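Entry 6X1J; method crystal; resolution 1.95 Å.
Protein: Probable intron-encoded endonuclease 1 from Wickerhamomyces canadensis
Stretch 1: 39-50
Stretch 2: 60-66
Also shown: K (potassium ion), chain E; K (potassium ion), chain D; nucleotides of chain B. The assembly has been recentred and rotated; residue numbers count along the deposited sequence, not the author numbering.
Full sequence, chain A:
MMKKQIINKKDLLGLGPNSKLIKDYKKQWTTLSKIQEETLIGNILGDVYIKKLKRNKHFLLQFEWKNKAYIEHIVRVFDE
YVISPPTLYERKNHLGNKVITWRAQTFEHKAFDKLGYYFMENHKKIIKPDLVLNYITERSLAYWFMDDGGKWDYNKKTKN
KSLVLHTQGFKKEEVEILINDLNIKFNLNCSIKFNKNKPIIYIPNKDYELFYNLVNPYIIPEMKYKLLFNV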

# COMPACT_ATOMS: atom_id res chain seq x y z
N THR A 39 -1.05 8.35 0.13
CA THR A 39 -1.26 7.06 0.83
C THR A 39 -1.29 5.94 -0.23
O THR A 39 -0.62 4.90 -0.07
N LEU A 40 -2.09 6.13 -1.27
CA LEU A 40 -2.47 5.05 -2.19
C LEU A 40 -1.24 4.71 -3.05
O LEU A 40 -1.07 3.54 -3.44
N ILE A 41 -0.38 5.68 -3.30
CA ILE A 41 0.87 5.38 -4.07
C ILE A 41 1.69 4.37 -3.25
O ILE A 41 2.22 3.40 -3.84
N GLY A 42 1.80 4.59 -1.95
CA GLY A 42 2.48 3.63 -1.06
C GLY A 42 1.81 2.27 -1.10
O GLY A 42 2.54 1.25 -1.19
N ASN A 43 0.47 2.22 -1.01
CA ASN A 43 -0.26 0.95 -0.83
C ASN A 43 -0.13 0.11 -2.10
O ASN A 43 -0.19 -1.13 -2.00
N ILE A 44 -0.01 0.74 -3.28
CA ILE A 44 0.03 0.03 -4.61
C ILE A 44 1.40 -0.64 -4.72
O ILE A 44 1.48 -1.82 -5.14
N LEU A 45 2.42 0.06 -4.29
CA LEU A 45 3.81 -0.50 -4.18
C LEU A 45 3.75 -1.66 -3.18
O LEU A 45 4.34 -2.70 -3.46
N GLY A 46 2.90 -1.53 -2.15
CA GLY A 46 2.68 -2.54 -1.10
C GLY A 46 1.59 -3.56 -1.39
O GLY A 46 1.72 -4.32 -2.37
N ASP A 47 0.57 -3.62 -0.53
CA ASP A 47 -0.35 -4.77 -0.34
C ASP A 47 -1.68 -4.62 -1.12
O ASP A 47 -2.48 -5.60 -1.15
N VAL A 48 -1.95 -3.47 -1.75
CA VAL A 48 -3.28 -3.24 -2.35
C VAL A 48 -3.31 -3.73 -3.81
O VAL A 48 -2.28 -3.64 -4.56
N TYR A 49 -4.44 -4.31 -4.17
CA TYR A 49 -4.88 -4.69 -5.54
C TYR A 49 -5.66 -3.50 -6.10
O TYR A 49 -6.73 -3.15 -5.52
N ILE A 50 -5.06 -2.80 -7.07
CA ILE A 50 -5.78 -1.74 -7.83
C ILE A 50 -6.22 -2.36 -9.16
O ILE A 50 -5.35 -2.66 -10.06
N LEU A 60 -11.20 -0.00 -8.94
CA LEU A 60 -11.50 -0.08 -7.49
C LEU A 60 -10.25 -0.64 -6.81
O LEU A 60 -9.29 -1.06 -7.53
N LEU A 61 -10.31 -0.67 -5.48
CA LEU A 61 -9.30 -1.26 -4.57
C LEU A 61 -9.91 -2.44 -3.84
O LEU A 61 -11.01 -2.28 -3.24
N GLN A 62 -9.23 -3.59 -3.86
CA GLN A 62 -9.49 -4.70 -2.91
C GLN A 62 -8.36 -4.75 -1.88
O GLN A 62 -7.16 -4.80 -2.33
N PHE A 63 -8.74 -4.70 -0.59
CA PHE A 63 -7.87 -4.68 0.60
C PHE A 63 -7.88 -6.06 1.26
O PHE A 63 -8.97 -6.67 1.38
N GLU A 64 -6.70 -6.58 1.65
CA GLU A 64 -6.61 -7.82 2.47
C GLU A 64 -5.37 -7.71 3.35
O GLU A 64 -4.27 -7.61 2.77
N TRP A 65 -5.56 -7.68 4.68
CA TRP A 65 -4.46 -7.68 5.68
C TRP A 65 -4.78 -8.68 6.80
O TRP A 65 -5.97 -8.93 7.06
N LYS A 66 -3.72 -9.19 7.43
CA LYS A 66 -3.76 -9.91 8.72
C LYS A 66 -4.13 -8.95 9.83
O LYS A 66 -4.96 -9.32 10.62

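One carboxylate can serve a metal and a hydrogen-bond donor at once, and Asp 47 of this intron-encoded endonuclease offers a compact example. Asp 47, just past the end of a helix, points its CB toward the second stretch in the m rotamer. Its OD2 accepts a hydrogen bond from Trp 65 NE1 at 2.9 Å, at the edge of the indole (chi1 m). The same carboxylate binds a potassium ion (chain D) through OD1 and OD2, each 3.0 Å from the metal, and OP1 of DA14 binds the same ion at 2.6 Å, linking the carboxylate to DNA through the metal. Lys 66 N adds a hydrogen bond of 2.8 Å to DA14 OP2.

At the Asp 47 main chain, two waters mediate between the backbones: water 2 lies 2.7 Å from Asp 47 O and 2.9 Å from Glu 64 O, within hydrogen-bonding reach of both, while water 1 accepts from Glu 64 N (2.9 Å) and lies 3.0 Å from Asp 47 O, a weak bond. Direct pairing begins at Tyr 49, where Gln 62 N donates to Tyr 49 O at 3.0 Å and Tyr 49 N returns a weak bond to Gln 62 O at 3.3 Å. This antiparallel pair places both side chains on one face; Tyr 49 (t) brings CD2 within 3.9 Å of NE2 of Gln 62 (m, t), and one face of its ring lies against C5' of DA16.

The face bearing Ile 50 (t, t) and Leu 61 (m, t) is apolar. Leu 61 CD2 lies 3.8 Å from Ile 50 CG1, and both Leu 61 methyls approach CD1 of the helix residue Leu 40 (t, p), CD1 at 4.0 Å and CD2 at 4.1 Å. Val 48 (t) bridges onward: its CG1 lies 4.1 Å from Leu 61 CD2, and its CG2 meets CD1 of Phe 63 (chi1 m) at 3.8 Å and Trp 65 CH2 at 3.7 Å. The indole thus joins the polar anchor to the hydrophobic packing.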

# COMPACT_ATOMS: atom_id res chain seq x y z
CB THR A 39 -2.55 7.09 1.66
OG1 THR A 39 -2.46 8.11 2.66
CG2 THR A 39 -2.78 5.75 2.30
CB LEU A 40 -3.63 5.53 -3.07
CG LEU A 40 -4.04 4.57 -4.19
CD1 LEU A 40 -4.25 3.16 -3.68
CD2 LEU A 40 -5.30 5.03 -4.90
CB ILE A 41 1.64 6.67 -4.40
CG1 ILE A 41 0.92 7.43 -5.52
CG2 ILE A 41 3.10 6.40 -4.71
CD1 ILE A 41 1.14 8.92 -5.45
CB ASN A 43 -1.71 1.21 -0.43
CG ASN A 43 -1.86 1.57 1.04
OD1 ASN A 43 -2.56 2.53 1.35
ND2 ASN A 43 -1.20 0.83 1.94
CB ILE A 44 -0.24 1.00 -5.77
CG1 ILE A 44 -1.65 1.57 -5.65
CG2 ILE A 44 0.01 0.31 -7.10
CD1 ILE A 44 -1.95 2.74 -6.58
CB LEU A 45 4.74 0.63 -3.73
CG LEU A 45 5.06 1.65 -4.83
CD1 LEU A 45 5.70 2.90 -4.24
CD2 LEU A 45 5.97 1.02 -5.91
CB ASP A 47 -0.60 -4.93 1.16
CG ASP A 47 0.61 -5.47 1.90
OD1 ASP A 47 1.41 -6.21 1.29
OD2 ASP A 47 0.78 -5.09 3.05
CB VAL A 48 -3.66 -1.76 -2.20
CG1 VAL A 48 -4.86 -1.44 -3.04
CG2 VAL A 48 -3.96 -1.44 -0.74
CB TYR A 49 -5.70 -5.97 -5.46
CG TYR A 49 -6.19 -6.56 -6.75
CD1 TYR A 49 -5.78 -6.08 -7.99
CD2 TYR A 49 -7.03 -7.65 -6.73
CE1 TYR A 49 -6.21 -6.68 -9.17
CE2 TYR A 49 -7.48 -8.25 -7.89
CZ TYR A 49 -7.06 -7.77 -9.12
OH TYR A 49 -7.52 -8.38 -10.26
CB ILE A 50 -5.02 -0.42 -7.93
CG1 ILE A 50 -5.85 0.64 -8.67
CG2 ILE A 50 -3.62 -0.60 -8.52
CD1 ILE A 50 -5.42 2.06 -8.36
CB LEU A 60 -12.71 -0.99 -7.25
CG LEU A 60 -12.51 -2.50 -7.47
CD1 LEU A 60 -13.15 -3.31 -6.35
CD2 LEU A 60 -13.06 -2.94 -8.80
CB LEU A 61 -8.85 -0.18 -3.58
CG LEU A 61 -8.49 1.17 -4.19
CD1 LEU A 61 -8.12 2.19 -3.11
CD2 LEU A 61 -7.36 1.02 -5.21
CB GLN A 62 -9.61 -6.05 -3.62
CG GLN A 62 -10.69 -6.05 -4.68
CD GLN A 62 -10.99 -7.42 -5.24
OE1 GLN A 62 -11.83 -7.56 -6.11
NE2 GLN A 62 -10.32 -8.45 -4.74
CB PHE A 63 -8.35 -3.64 1.60
CG PHE A 63 -8.50 -2.23 1.08
CD1 PHE A 63 -7.40 -1.44 0.85
CD2 PHE A 63 -9.76 -1.66 0.90
CE1 PHE A 63 -7.54 -0.12 0.43
CE2 PHE A 63 -9.90 -0.35 0.47
CZ PHE A 63 -8.79 0.43 0.25
CB GLU A 64 -6.60 -9.07 1.60
CG GLU A 64 -6.61 -10.35 2.42
CD GLU A 64 -7.09 -11.58 1.68
OE1 GLU A 64 -7.18 -11.50 0.44
OE2 GLU A 64 -7.39 -12.61 2.33
CB TRP A 65 -4.20 -6.27 6.24
CG TRP A 65 -3.47 -5.36 5.30
CD1 TRP A 65 -2.14 -5.41 4.98
CD2 TRP A 65 -4.00 -4.23 4.57
NE1 TRP A 65 -1.81 -4.41 4.10
CE2 TRP A 65 -2.93 -3.67 3.82
CE3 TRP A 65 -5.27 -3.64 4.46
CZ2 TRP A 65 -3.10 -2.56 2.99
CZ3 TRP A 65 -5.43 -2.53 3.65
CH2 TRP A 65 -4.36 -2.02 2.91
CB LYS A 66 -2.39 -10.52 9.04
CG LYS A 66 -2.33 -11.39 10.29
CD LYS A 66 -0.92 -11.90 10.61
CE LYS A 66 -0.94 -12.89 11.76
NZ LYS A 66 -1.42 -14.22 11.30
K K E . 3.74 -5.83 -3.21
K K D . 2.83 -7.15 3.70
P DA B 14 -0.25 -8.97 5.24
OP1 DA B 14 0.72 -7.84 5.11
OP2 DA B 14 -1.05 -8.92 6.52
O5' DA B 14 -1.21 -9.18 3.99
C5' DA B 14 -1.05 -8.53 2.70
C4' DA B 14 -0.16 -9.36 1.81
O4' DA B 14 -0.58 -10.76 1.81
C3' DA B 14 -0.11 -8.95 0.34
O3' DA B 14 1.21 -9.33 -0.06
C2' DA B 14 -1.07 -9.93 -0.31
C1' DA B 14 -0.82 -11.19 0.49
N9 DA B 14 -1.88 -12.18 0.54
C8 DA B 14 -2.91 -12.27 1.44
N7 DA B 14 -3.72 -13.28 1.22
C5 DA B 14 -3.19 -13.89 0.10
C6 DA B 14 -3.59 -15.01 -0.64
N6 DA B 14 -4.64 -15.77 -0.33
N1 DA B 14 -2.86 -15.35 -1.72
C2 DA B 14 -1.81 -14.59 -2.04
N3 DA B 14 -1.32 -13.52 -1.42
C4 DA B 14 -2.07 -13.21 -0.35
P DA B 16 -1.14 -7.39 -7.63
OP1 DA B 16 0.03 -7.13 -8.49
OP2 DA B 16 -2.16 -6.35 -7.51
O5' DA B 16 -1.77 -8.79 -8.07
C5' DA B 16 -3.12 -8.79 -8.58
C4' DA B 16 -3.60 -10.17 -8.96
O4' DA B 16 -4.03 -10.87 -7.77
C3' DA B 16 -4.81 -10.09 -9.88
O3' DA B 16 -4.32 -10.38 -11.19
C2' DA B 16 -5.77 -11.14 -9.34
C1' DA B 16 -5.19 -11.63 -8.03
N9 DA B 16 -6.04 -11.57 -6.84
C8 DA B 16 -6.18 -10.59 -5.89
N7 DA B 16 -7.01 -10.90 -4.92
C5 DA B 16 -7.46 -12.17 -5.27
C6 DA B 16 -8.34 -13.07 -4.65
N6 DA B 16 -8.97 -12.83 -3.50
N1 DA B 16 -8.54 -14.26 -5.26
C2 DA B 16 -7.90 -14.52 -6.40
N3 DA B 16 -7.03 -13.77 -7.06
C4 DA B 16 -6.85 -12.60 -6.44
O HOH W 1 -4.49 -4.78 0.90
O HOH W 2 -3.74 -7.71 -0.04
O HOH W 3 3.39 -8.78 5.66
O HOH W 4 3.32 -10.38 3.20
O HOH W 5 1.98 -6.38 -5.41
O HOH W 6 5.40 -8.07 -2.24
O HOH W 7 6.62 -6.22 -4.52